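Local coordinates for protein putative phosphohistidine phosphatase, SixA (Nakamurella multipartita, PDB 4HBZ) that probably removes phosphate from phosphohistidine residues of proteins, as a putative SixA-type member of the histidine phosphatase superfamily, at residues A103-V108 against V115-H120. Residues are numbered along the deposited sequence; the frame is centred on the assembly and turned at random.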
ATOM      1  N   ALA A 103      -5.106   8.847   7.135  1.00 12.77           N
ATOM      2  CA  ALA A 103      -5.536  10.205   6.885  1.00 13.97           C
ATOM      3  C   ALA A 103      -5.210  10.653   5.488  1.00 13.75           C
ATOM      4  O   ALA A 103      -5.990  11.401   4.878  1.00 14.97           O
ATOM      5  CB  ALA A 103      -4.923  11.143   7.906  1.00 14.86           C
ATOM      6  N   GLU A 104      -4.054  10.262   4.966  1.00 13.74           N
ATOM      7  CA  GLU A 104      -3.698  10.651   3.606  1.00 14.30           C
ATOM      8  C   GLU A 104      -4.547   9.885   2.575  1.00 13.93           C
ATOM      9  O   GLU A 104      -4.979  10.491   1.598  1.00 14.07           O
ATOM     10  CB  GLU A 104      -2.233  10.389   3.314  1.00 15.58           C
ATOM     11  CG  GLU A 104      -1.301  11.283   4.095  1.00 17.18           C
ATOM     12  CD  GLU A 104      -1.477  12.758   3.805  1.00 19.62           C
ATOM     13  OE1 GLU A 104      -1.854  13.148   2.683  1.00 20.15           O
ATOM     14  OE2 GLU A 104      -1.197  13.537   4.738  1.00 24.72           O
ATOM     15  N   VAL A 105      -4.797   8.582   2.785  1.00 13.10           N
ATOM     16  CA  VAL A 105      -5.706   7.839   1.880  1.00 13.45           C
ATOM     17  C   VAL A 105      -7.097   8.470   1.914  1.00 14.37           C
ATOM     18  O   VAL A 105      -7.756   8.635   0.883  1.00 14.41           O
ATOM     19  CB  VAL A 105      -5.724   6.357   2.207  1.00 14.14           C
ATOM     20  CG1 VAL A 105      -6.775   5.681   1.351  1.00 14.44           C
ATOM     21  CG2 VAL A 105      -4.344   5.762   1.953  1.00 13.31           C
ATOM     22  N   ALA A 106      -7.522   8.885   3.089  1.00 15.20           N
ATOM     23  CA  ALA A 106      -8.851   9.497   3.207  1.00 16.46           C
ATOM     24  C   ALA A 106      -9.042  10.768   2.445  1.00 16.18           C
ATOM     25  O   ALA A 106     -10.167  11.161   2.104  1.00 17.87           O
ATOM     26  CB  ALA A 106      -9.140   9.786   4.665  1.00 16.71           C
ATOM     27  N   ALA A 107      -7.959  11.466   2.131  1.00 14.55           N
ATOM     28  CA  ALA A 107      -7.971  12.727   1.447  1.00 15.30           C
ATOM     29  C   ALA A 107      -7.915  12.646  -0.110  1.00 14.84           C
ATOM     30  O   ALA A 107      -8.010  13.694  -0.768  1.00 17.14           O
ATOM     31  CB  ALA A 107      -6.831  13.626   1.985  1.00 15.15           C
ATOM     32  N   VAL A 108      -7.733  11.438  -0.666  1.00 13.68           N
ATOM     33  CA  VAL A 108      -7.642  11.298  -2.121  1.00 13.89           C
ATOM     34  C   VAL A 108      -8.980  11.680  -2.770  1.00 14.53           C
ATOM     35  O   VAL A 108     -10.052  11.704  -2.116  1.00 14.60           O
ATOM     36  CB  VAL A 108      -7.266   9.851  -2.572  1.00 13.35           C
ATOM     37  CG1 VAL A 108      -5.938   9.481  -1.941  1.00 13.22           C
ATOM     38  CG2 VAL A 108      -8.347   8.855  -2.324  1.00 13.20           C
ATOM     39  N   VAL A 115      -6.362   2.965  -5.431  1.00 10.82           N
ATOM     40  CA  VAL A 115      -5.313   3.764  -4.766  1.00 10.83           C
ATOM     41  C   VAL A 115      -4.118   2.920  -4.406  1.00 10.95           C
ATOM     42  O   VAL A 115      -4.274   1.858  -3.853  1.00 11.88           O
ATOM     43  CB  VAL A 115      -5.864   4.472  -3.518  1.00 11.17           C
ATOM     44  CG1 VAL A 115      -4.779   5.183  -2.772  1.00 11.30           C
ATOM     45  CG2 VAL A 115      -6.997   5.417  -3.871  1.00 11.76           C
ATOM     46  N   LEU A 116      -2.921   3.404  -4.743  1.00 10.55           N
ATOM     47  CA  LEU A 116      -1.670   2.781  -4.368  1.00 10.55           C
ATOM     48  C   LEU A 116      -0.979   3.652  -3.319  1.00 10.96           C
ATOM     49  O   LEU A 116      -0.824   4.854  -3.538  1.00 11.63           O
ATOM     50  CB  LEU A 116      -0.797   2.684  -5.622  1.00 11.35           C
ATOM     51  CG  LEU A 116       0.659   2.220  -5.392  1.00 10.98           C
ATOM     52  CD1 LEU A 116       0.747   0.817  -4.777  1.00 10.66           C
ATOM     53  CD2 LEU A 116       1.473   2.267  -6.696  1.00 12.45           C
ATOM     54  N   VAL A 117      -0.491   3.021  -2.278  1.00 10.20           N
ATOM     55  CA  VAL A 117       0.316   3.658  -1.243  1.00 10.40           C
ATOM     56  C   VAL A 117       1.707   3.064  -1.290  1.00 10.82           C
ATOM     57  O   VAL A 117       1.825   1.856  -1.224  1.00 11.11           O
ATOM     58  CB  VAL A 117      -0.279   3.463   0.156  1.00 10.80           C
ATOM     59  CG1 VAL A 117       0.564   4.111   1.259  1.00 12.05           C
ATOM     60  CG2 VAL A 117      -1.733   3.974   0.215  1.00 12.72           C
ATOM     61  N   VAL A 118       2.763   3.880  -1.411  1.00 10.48           N
ATOM     62  CA  VAL A 118       4.132   3.394  -1.407  1.00 10.87           C
ATOM     63  C   VAL A 118       4.827   3.994  -0.190  1.00 10.66           C
ATOM     64  O   VAL A 118       5.032   5.202  -0.082  1.00 11.07           O
ATOM     65  CB  VAL A 118       4.860   3.767  -2.717  1.00 11.10           C
ATOM     66  CG1 VAL A 118       6.236   3.107  -2.738  1.00 12.01           C
ATOM     67  CG2 VAL A 118       4.047   3.322  -3.969  1.00 11.83           C
ATOM     68  N   GLY A 119       5.105   3.127   0.758  1.00 10.06           N
ATOM     69  CA  GLY A 119       5.708   3.579   1.993  1.00 10.20           C
ATOM     70  C   GLY A 119       6.691   2.609   2.600  1.00 10.40           C
ATOM     71  O   GLY A 119       7.374   1.859   1.914  1.00 11.01           O
ATOM     72  N   HIS A 120       6.774   2.644   3.939  1.00 10.97           N
ATOM     73  CA  HIS A 120       7.807   1.957   4.682  1.00 10.51           C
ATOM     74  C   HIS A 120       7.208   0.977   5.697  1.00 10.60           C
ATOM     75  O   HIS A 120       6.118   1.235   6.245  1.00 11.26           O
ATOM     76  CB  HIS A 120       8.626   2.985   5.514  1.00 10.60           C
ATOM     77  CG  HIS A 120       9.208   4.104   4.698  1.00 10.75           C
ATOM     78  ND1 HIS A 120      10.488   4.037   4.196  1.00 12.19           N
ATOM     79  CD2 HIS A 120       8.662   5.248   4.208  1.00 12.48           C
ATOM     80  CE1 HIS A 120      10.719   5.122   3.453  1.00 13.17           C
ATOM     81  NE2 HIS A 120       9.636   5.874   3.462  1.00 12.59           N
TER
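Val105, on helix 98-106, meets Val117 of strand 114-119 through single methyl groups. The CG2 atoms of Val105 and Val117 lie 3.6 Å apart, and the two side chains cross at about a right angle. In Val117 the other branch, CG1, stands anti to the backbone N (chi1 179°), which puts CG2 beside that N and on the helix side. A second apolar pair lies just past the helix: Val108 and Val115 reach toward each other tip to tip, with Val108 CG2 4.0 Å from Val115 CG2. All four residues are buried, and contact between the two segments is purely van der Waals. The branched side chain is favoured in the extended backbone of Val115 and Val117, while Val105 and Val108 present methyl groups to a buried, apolar surface.

Beyond Val105 the chain of 103-108 turns on backbone bonds: Ala107 N donates to Glu104 O (3.2 Å) and Val108 N to Val105 O (3.2 Å). At Val108 the helical backbone has ended (psi 160°).

Val115 and Val117 point toward 103-108, whereas Leu116 between them points away, the alternation expected of a beta strand. The strand runs on to His120, whose ring meets that of His27. It lies inside the mixed sheet, between the parallel strands 65-69 and 20-26. Helix 98-106 leads into it from strand 86-90, a beta-alpha-beta crossover passing over strand 65-69 within the histidine phosphatase fold. Val65 and Val67 adjoin Val108, Leu22 and Leu24 adjoin Val117, and Trp168 from a loop packs on Val105, Val108 and Val115.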